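Lmo0794 protein (Listeria monocytogenes, PDB 3EW7) is of unknown function but has a Rossmann-type fold of the NAD(P)-binding family and may act as an NAD(P)-dependent oxidoreductase. Local coordinates at residues I185-E188 / D189-I192; Y128-A131 / R132-A135; G70-P73 / D74-E77. The protein carries 3 engineered substitutions. All blocks are in the same frame, centred on the assembly; numbering follows the deposited sequence.

Contact 1 (I185-E188 / D189-I192); sequences ISME and DYAI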
ATOM      1  N   ILE A 185      12.570  14.859  -0.398  1.00 92.83           N
ATOM      2  CA  ILE A 185      11.148  14.536  -0.542  1.00 89.97           C
ATOM      3  C   ILE A 185      10.093  14.552   0.587  1.00 87.70           C
ATOM      4  O   ILE A 185      10.293  14.010   1.677  1.00 86.80           O
ATOM      5  CB  ILE A 185      11.072  13.178  -1.298  1.00 90.21           C
ATOM      6  CG1 ILE A 185      10.699  13.438  -2.761  1.00 90.20           C
ATOM      7  CG2 ILE A 185      10.163  12.190  -0.574  1.00 88.63           C
ATOM      8  CD1 ILE A 185       9.257  13.838  -2.988  1.00 89.55           C
ATOM      9  N   SER A 186       8.951  15.166   0.270  1.00 84.66           N
ATOM     10  CA  SER A 186       7.813  15.274   1.178  1.00 82.06           C
ATOM     11  C   SER A 186       6.926  14.041   1.018  1.00 80.09           C
ATOM     12  O   SER A 186       6.820  13.490  -0.071  1.00 78.88           O
ATOM     13  CB  SER A 186       7.002  16.531   0.844  1.00 82.66           C
ATOM     14  OG  SER A 186       5.798  16.582   1.586  1.00 83.91           O
HETATM   15  N   MSE A 187       6.290  13.609   2.101  1.00 78.72           N
HETATM   16  CA  MSE A 187       5.425  12.438   2.044  1.00 77.32           C
HETATM   17  C   MSE A 187       4.243  12.690   1.114  1.00 74.99           C
HETATM   18  O   MSE A 187       3.808  11.799   0.388  1.00 74.47           O
HETATM   19  CB  MSE A 187       4.921  12.085   3.448  1.00 80.14           C
HETATM   20  CG  MSE A 187       4.224  10.728   3.550  1.00 85.10           C
HETATM   21 SE   MSE A 187       5.309   9.191   2.996  1.00 93.75          SE
HETATM   22  CE  MSE A 187       6.551   9.084   4.480  1.00 90.32           C
ATOM     23  N   GLU A 188       3.728  13.913   1.136  1.00 73.02           N
ATOM     24  CA  GLU A 188       2.598  14.255   0.290  1.00 70.94           C
ATOM     25  C   GLU A 188       2.983  14.214  -1.187  1.00 68.75           C
ATOM     26  O   GLU A 188       2.132  13.985  -2.043  1.00 68.45           O
ATOM     27  CB  GLU A 188       2.018  15.630   0.673  1.00 71.10           C
ATOM     28  CG  GLU A 188       2.936  16.524   1.505  1.00 74.42           C
ATOM     29  CD  GLU A 188       3.060  16.085   2.968  1.00 74.95           C
ATOM     30  OE1 GLU A 188       4.205  15.938   3.465  1.00 73.78           O
ATOM     31  OE2 GLU A 188       2.010  15.901   3.626  1.00 75.79           O
ATOM     32  N   ASP A 189       4.261  14.426  -1.493  1.00 66.98           N
ATOM     33  CA  ASP A 189       4.699  14.368  -2.886  1.00 65.27           C
ATOM     34  C   ASP A 189       4.660  12.909  -3.322  1.00 63.51           C
ATOM     35  O   ASP A 189       4.275  12.596  -4.450  1.00 62.38           O
ATOM     36  CB  ASP A 189       6.128  14.897  -3.058  1.00 66.37           C
ATOM     37  CG  ASP A 189       6.240  16.393  -2.822  1.00 68.13           C
ATOM     38  OD1 ASP A 189       5.351  17.152  -3.282  1.00 66.79           O
ATOM     39  OD2 ASP A 189       7.235  16.812  -2.189  1.00 70.35           O
ATOM     40  N   TYR A 190       5.059  12.029  -2.407  1.00 61.30           N
ATOM     41  CA  TYR A 190       5.092  10.597  -2.644  1.00 58.82           C
ATOM     42  C   TYR A 190       3.671  10.106  -2.888  1.00 58.08           C
ATOM     43  O   TYR A 190       3.441   9.247  -3.741  1.00 58.16           O
ATOM     44  CB  TYR A 190       5.722   9.891  -1.433  1.00 58.96           C
ATOM     45  CG  TYR A 190       6.090   8.433  -1.649  1.00 59.19           C
ATOM     46  CD1 TYR A 190       6.791   8.029  -2.788  1.00 59.56           C
ATOM     47  CD2 TYR A 190       5.742   7.460  -0.711  1.00 58.85           C
ATOM     48  CE1 TYR A 190       7.129   6.686  -2.991  1.00 58.63           C
ATOM     49  CE2 TYR A 190       6.078   6.121  -0.903  1.00 59.80           C
ATOM     50  CZ  TYR A 190       6.768   5.741  -2.046  1.00 59.38           C
ATOM     51  OH  TYR A 190       7.081   4.419  -2.245  1.00 59.46           O
ATOM     52  N   ALA A 191       2.717  10.664  -2.148  1.00 56.44           N
ATOM     53  CA  ALA A 191       1.315  10.287  -2.314  1.00 55.64           C
ATOM     54  C   ALA A 191       0.819  10.692  -3.702  1.00 55.06           C
ATOM     55  O   ALA A 191       0.022   9.985  -4.319  1.00 55.50           O
ATOM     56  CB  ALA A 191       0.466  10.950  -1.249  1.00 56.41           C
ATOM     57  N   ILE A 192       1.292  11.837  -4.185  1.00 53.11           N
ATOM     58  CA  ILE A 192       0.910  12.332  -5.505  1.00 50.70           C
ATOM     59  C   ILE A 192       1.434  11.397  -6.590  1.00 49.58           C
ATOM     60  O   ILE A 192       0.744  11.120  -7.565  1.00 49.47           O
ATOM     61  CB  ILE A 192       1.458  13.750  -5.723  1.00 50.28           C
ATOM     62  CG1 ILE A 192       0.617  14.736  -4.903  1.00 49.62           C
ATOM     63  CG2 ILE A 192       1.469  14.092  -7.214  1.00 46.97           C
ATOM     64  CD1 ILE A 192       1.318  16.047  -4.595  1.00 49.18           C
TER
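A capping box formed by Ser-186 and Asp-189 starts helix 187-199, with Ser-186 at the N-cap. Its return arm is weak: Ser-186 N points to Asp-189 OD2 at 3.4 Å, and the same carboxylate oxygen lies beside Ser-186 CB. Asp-189 reaches back because its CG stands anti to its own carbonyl carbon (chi1 -69°). The other arm, from Glu-188 N to Ser-186 OG, is also weak, and the place of OG is uncertain in the model. Outside the box, Ile-185 lays its CD1 against Asp-189 CB, 3.3 Å away, the two side chains crossing at a slant. The first full helical turn then closes through Tyr-190 N to Ser-186 O (3.3 Å) and Ala-191 N to Met-187 O (3.0 Å). On the buried face, selenomethionine Met-187 and Tyr-190 run alongside each other, and Met-187 SE meets the ring at Tyr-190 CD2, 4.1 Å off, in an oblique Met-aromatic contact. Met-187 also packs on Arg-11, Ala-12 and Arg-15 of helix 11-22. The chemistry thus divides by face: polar capping, with a carboxylate that would probably suit the positive end of the helix dipole, and an apolar selenium-ring pair inside.

Contact 2 (Y128-A131 / R132-A135); sequences YPTA and RAQA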
ATOM      1  N   TYR A 128       8.167   1.129   7.879  1.00 80.17           N
ATOM      2  CA  TYR A 128       7.948   0.526   6.574  1.00 79.48           C
ATOM      3  C   TYR A 128       9.024  -0.533   6.354  1.00 78.43           C
ATOM      4  O   TYR A 128       9.940  -0.665   7.163  1.00 77.18           O
ATOM      5  CB  TYR A 128       7.971   1.593   5.476  1.00 80.68           C
ATOM      6  CG  TYR A 128       9.154   2.530   5.513  1.00 83.08           C
ATOM      7  CD1 TYR A 128       8.968   3.912   5.603  1.00 84.14           C
ATOM      8  CD2 TYR A 128      10.461   2.044   5.429  1.00 84.73           C
ATOM      9  CE1 TYR A 128      10.060   4.793   5.608  1.00 85.12           C
ATOM     10  CE2 TYR A 128      11.561   2.916   5.434  1.00 85.39           C
ATOM     11  CZ  TYR A 128      11.355   4.289   5.523  1.00 85.57           C
ATOM     12  OH  TYR A 128      12.442   5.141   5.518  1.00 84.18           O
ATOM     13  N   PRO A 129       8.931  -1.300   5.257  1.00 78.26           N
ATOM     14  CA  PRO A 129       9.900  -2.355   4.953  1.00 78.37           C
ATOM     15  C   PRO A 129      11.356  -1.941   5.069  1.00 78.27           C
ATOM     16  O   PRO A 129      11.723  -0.842   4.661  1.00 77.99           O
ATOM     17  CB  PRO A 129       9.538  -2.751   3.522  1.00 78.05           C
ATOM     18  CG  PRO A 129       8.092  -2.470   3.453  1.00 77.51           C
ATOM     19  CD  PRO A 129       7.988  -1.139   4.137  1.00 77.77           C
ATOM     20  N   THR A 130      12.181  -2.831   5.618  1.00 78.13           N
ATOM     21  CA  THR A 130      13.605  -2.552   5.746  1.00 77.80           C
ATOM     22  C   THR A 130      14.262  -2.818   4.396  1.00 76.93           C
ATOM     23  O   THR A 130      13.598  -3.213   3.446  1.00 75.94           O
ATOM     24  CB  THR A 130      14.284  -3.438   6.817  1.00 78.21           C
ATOM     25  OG1 THR A 130      15.591  -2.922   7.089  1.00 80.29           O
ATOM     26  CG2 THR A 130      14.432  -4.869   6.331  1.00 77.09           C
ATOM     27  N   ALA A 131      15.570  -2.609   4.319  1.00 77.18           N
ATOM     28  CA  ALA A 131      16.305  -2.814   3.079  1.00 76.64           C
ATOM     29  C   ALA A 131      16.271  -4.261   2.600  1.00 76.76           C
ATOM     30  O   ALA A 131      16.027  -4.529   1.423  1.00 76.03           O
ATOM     31  CB  ALA A 131      17.740  -2.358   3.256  1.00 76.57           C
ATOM     32  N   ARG A 132      16.528  -5.197   3.506  1.00 76.85           N
ATOM     33  CA  ARG A 132      16.523  -6.601   3.131  1.00 77.25           C
ATOM     34  C   ARG A 132      15.104  -7.132   3.028  1.00 75.59           C
ATOM     35  O   ARG A 132      14.817  -7.995   2.199  1.00 75.86           O
ATOM     36  CB  ARG A 132      17.323  -7.434   4.138  1.00 80.68           C
ATOM     37  CG  ARG A 132      17.068  -7.100   5.609  1.00 86.09           C
ATOM     38  CD  ARG A 132      17.862  -8.046   6.521  1.00 90.67           C
ATOM     39  NE  ARG A 132      19.203  -8.332   5.989  1.00 94.00           N
ATOM     40  CZ  ARG A 132      20.272  -7.550   6.138  1.00 94.49           C
ATOM     41  NH1 ARG A 132      20.186  -6.413   6.821  1.00 95.00           N
ATOM     42  NH2 ARG A 132      21.430  -7.896   5.582  1.00 94.02           N
ATOM     43  N   ALA A 133      14.217  -6.613   3.871  1.00 73.03           N
ATOM     44  CA  ALA A 133      12.828  -7.044   3.852  1.00 70.23           C
ATOM     45  C   ALA A 133      12.248  -6.736   2.487  1.00 69.13           C
ATOM     46  O   ALA A 133      11.517  -7.538   1.911  1.00 69.85           O
ATOM     47  CB  ALA A 133      12.035  -6.324   4.920  1.00 69.51           C
ATOM     48  N   GLN A 134      12.588  -5.568   1.963  1.00 66.97           N
ATOM     49  CA  GLN A 134      12.090  -5.157   0.667  1.00 65.36           C
ATOM     50  C   GLN A 134      12.594  -6.086  -0.414  1.00 64.42           C
ATOM     51  O   GLN A 134      11.826  -6.558  -1.254  1.00 63.82           O
ATOM     52  CB  GLN A 134      12.537  -3.737   0.348  1.00 65.61           C
ATOM     53  CG  GLN A 134      11.822  -3.146  -0.837  1.00 64.81           C
ATOM     54  CD  GLN A 134      12.400  -1.829  -1.267  1.00 64.48           C
ATOM     55  OE1 GLN A 134      13.225  -1.777  -2.178  1.00 64.87           O
ATOM     56  NE2 GLN A 134      11.980  -0.750  -0.607  1.00 63.61           N
ATOM     57  N   ALA A 135      13.898  -6.337  -0.391  1.00 64.34           N
ATOM     58  CA  ALA A 135      14.527  -7.209  -1.374  1.00 63.76           C
ATOM     59  C   ALA A 135      13.828  -8.553  -1.363  1.00 62.97           C
ATOM     60  O   ALA A 135      13.591  -9.135  -2.415  1.00 63.05           O
ATOM     61  CB  ALA A 135      16.003  -7.379  -1.060  1.00 63.83           C
TER
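Arg-132 touches the loop before it through its aliphatic stem: Arg-132 CG lies 3.5 Å from Thr-130 CG2, where a chi1 of 44° sets it between the backbone N and the carbonyl carbon. Next comes Ala-133, whose CB also faces that methyl, so Thr-130 CG2 touches both residues at the first turn of helix 131-142. Thr-130 occupies the N-cap position, yet its hydroxyl makes no capping bond; with OG1 swung away from the backbone N (chi1 -168°), the methyl branch is the one turned to Ala-133. Gln-134 supplies the firm bond here, Gln-134 N donating to Thr-130 O at 3.0 Å with an N-H...O angle of 152°. Gln-134 CB lies loosely beside Pro-129 CB, 4.5 Å away, and both side chains continue onto Tyr-152 of strand 150-154, Gln-134 reaching Ser-154 as well. Last in line, Ala-135 repeats the helical pattern more loosely, Ala-135 N donating weakly to Ala-131 O across 3.3 Å. The helix start is therefore held by backbone carbonyls and by methyl and methylene contacts rather than by a side-chain cap, and the Pro-129 and Gln-134 side chains join it to the central sheet.

Contact 3 (G70-P73 / D74-E77); sequences GISP and DEAE. Engineered in segment 70-73: Ile-71 (natural residue Val).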
ATOM      1  N   GLY A  70       2.866  -1.310   7.923  1.00 57.88           N
ATOM      2  CA  GLY A  70       3.998  -0.900   8.736  1.00 60.70           C
ATOM      3  C   GLY A  70       3.755   0.376   9.520  1.00 63.04           C
ATOM      4  O   GLY A  70       4.445   1.370   9.318  1.00 62.84           O
ATOM      5  N   ILE A  71       2.774   0.336  10.418  1.00 65.12           N
ATOM      6  CA  ILE A  71       2.417   1.489  11.239  1.00 67.77           C
ATOM      7  C   ILE A  71       3.059   1.429  12.622  1.00 68.63           C
ATOM      8  O   ILE A  71       3.069   2.421  13.356  1.00 68.57           O
ATOM      9  CB  ILE A  71       0.895   1.557  11.450  1.00 69.19           C
ATOM     10  CG1 ILE A  71       0.189   1.537  10.091  1.00 70.29           C
ATOM     11  CG2 ILE A  71       0.529   2.814  12.255  1.00 71.19           C
ATOM     12  CD1 ILE A  71      -1.306   1.216  10.171  1.00 71.84           C
ATOM     13  N   SER A  72       3.593   0.262  12.974  1.00 69.63           N
ATOM     14  CA  SER A  72       4.196   0.073  14.289  1.00 68.93           C
ATOM     15  C   SER A  72       5.396  -0.874  14.260  1.00 68.53           C
ATOM     16  O   SER A  72       5.688  -1.497  13.241  1.00 68.61           O
ATOM     17  CB  SER A  72       3.149  -0.477  15.247  1.00 68.00           C
ATOM     18  OG  SER A  72       2.876  -1.823  14.916  1.00 68.94           O
ATOM     19  N   PRO A  73       6.091  -1.008  15.404  1.00 67.83           N
ATOM     20  CA  PRO A  73       7.270  -1.868  15.536  1.00 66.47           C
ATOM     21  C   PRO A  73       7.064  -3.321  15.128  1.00 65.39           C
ATOM     22  O   PRO A  73       7.914  -3.905  14.449  1.00 65.91           O
ATOM     23  CB  PRO A  73       7.623  -1.744  17.016  1.00 66.63           C
ATOM     24  CG  PRO A  73       7.084  -0.396  17.391  1.00 66.35           C
ATOM     25  CD  PRO A  73       5.763  -0.387  16.700  1.00 66.48           C
ATOM     26  N   ASP A  74       5.946  -3.907  15.550  1.00 63.25           N
ATOM     27  CA  ASP A  74       5.671  -5.306  15.239  1.00 61.67           C
ATOM     28  C   ASP A  74       5.389  -5.513  13.762  1.00 60.76           C
ATOM     29  O   ASP A  74       5.849  -6.494  13.171  1.00 60.68           O
ATOM     30  CB  ASP A  74       4.502  -5.822  16.078  1.00 61.81           C
ATOM     31  CG  ASP A  74       3.168  -5.293  15.612  1.00 62.26           C
ATOM     32  OD1 ASP A  74       2.465  -6.016  14.869  1.00 62.96           O
ATOM     33  OD2 ASP A  74       2.828  -4.154  15.983  1.00 59.81           O
ATOM     34  N   GLU A  75       4.642  -4.593  13.160  1.00 59.34           N
ATOM     35  CA  GLU A  75       4.341  -4.701  11.744  1.00 57.23           C
ATOM     36  C   GLU A  75       5.646  -4.615  10.979  1.00 57.40           C
ATOM     37  O   GLU A  75       5.721  -5.011   9.827  1.00 58.60           O
ATOM     38  CB  GLU A  75       3.410  -3.578  11.286  1.00 55.87           C
ATOM     39  CG  GLU A  75       2.036  -3.592  11.928  1.00 57.41           C
ATOM     40  CD  GLU A  75       1.002  -2.789  11.147  1.00 58.10           C
ATOM     41  OE1 GLU A  75       1.388  -1.970  10.278  1.00 56.88           O
ATOM     42  OE2 GLU A  75      -0.206  -2.975  11.418  1.00 58.08           O
ATOM     43  N   ALA A  76       6.682  -4.106  11.635  1.00 58.34           N
ATOM     44  CA  ALA A  76       7.978  -3.948  10.992  1.00 59.38           C
ATOM     45  C   ALA A  76       8.729  -5.259  10.846  1.00 60.13           C
ATOM     46  O   ALA A  76       9.716  -5.330  10.122  1.00 62.12           O
ATOM     47  CB  ALA A  76       8.826  -2.940  11.761  1.00 58.52           C
ATOM     48  N   GLU A  77       8.269  -6.301  11.524  1.00 59.20           N
ATOM     49  CA  GLU A  77       8.947  -7.585  11.409  1.00 60.06           C
ATOM     50  C   GLU A  77       8.124  -8.532  10.543  1.00 59.79           C
ATOM     51  O   GLU A  77       8.591  -9.611  10.165  1.00 60.59           O
ATOM     52  CB  GLU A  77       9.129  -8.219  12.788  1.00 60.35           C
ATOM     53  CG  GLU A  77       9.447  -7.249  13.898  1.00 60.69           C
ATOM     54  CD  GLU A  77       9.496  -7.939  15.248  1.00 61.43           C
ATOM     55  OE1 GLU A  77       9.340  -7.253  16.281  1.00 61.44           O
ATOM     56  OE2 GLU A  77       9.695  -9.168  15.277  1.00 63.27           O
TER
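Glu-75 folds back over Gly-70, Ile-71 and Ser-72, and its side chain accepts two of the turn's hydrogen bonds. Glu-75 CB points toward the preceding segment, with Gly-70 CA and Ser-72 O each 3.7 Å from it. Glu-75 CG then passes Ser-72 OG at 3.6 Å, placed there by a first torsion of -64° that sets it anti to its own carbonyl carbon. The extended chain beyond CG carries the carboxylate to the backbone amides of Gly-70 and Ile-71. At the tip, both bonds fall on OE1. Gly-70 N meets Glu-75 OE1 almost straight on to the C-O bond, 2.9 Å away. Ile-71 N, 2.7 Å from Glu-75 OE1, arrives instead from above the carboxylate, 42° out of its plane. The two donors lie on opposite faces of that plane, a grip that should restrict rotation of the carboxylate. Ile-71, an engineered residue, runs alongside the glutamate, with Ile-71 CG1 3.7 Å from Glu-75 OE1. Gly-70 itself has a positive phi (116°), a conformation that a side chain would crowd against the preceding carbonyl. A second carboxylate pins the bend: Ser-72 OG donates to Asp-74 OD2 at 2.6 Å, again from above the plane, while Asp-74 OD1 forms a salt bridge with Lys-78. The whole turn bridges strand 64-67 of the parallel sheet and helix 79-90. Glu-75 also touches Arg-32, just past strand 26-31, and Ile-71 touches Thr-9, in the loop between strand 2-6 and helix 11-22, where Rossmann folds usually bind their dinucleotide; Pro-73 meets Tyr-127 in the loop ahead of helix 131-142.

How the contacts relate
Contact 1 is partly buried, whereas contacts 2 and 3 lie at the surface of the same Rossmann-type fold. Contacts 1 and 2 each start a helix, 187-199 and 131-142, but the first has a side-chain capping box and the second relies on backbone bonds and methyl packing. Contact 3 is a turn ahead of helix 79-90, built by carboxylates that bind amides and a hydroxyl. Contacts 2 and 3 are neighbours, their centres 12 Å apart and nearest atoms about 4 Å, without touching. Contact 1 stands farther off, its centre about 20 Å from that of contact 2 and 21 Å from that of contact 3, and packs against helix 11-22, while contact 2 leans on strand 150-154.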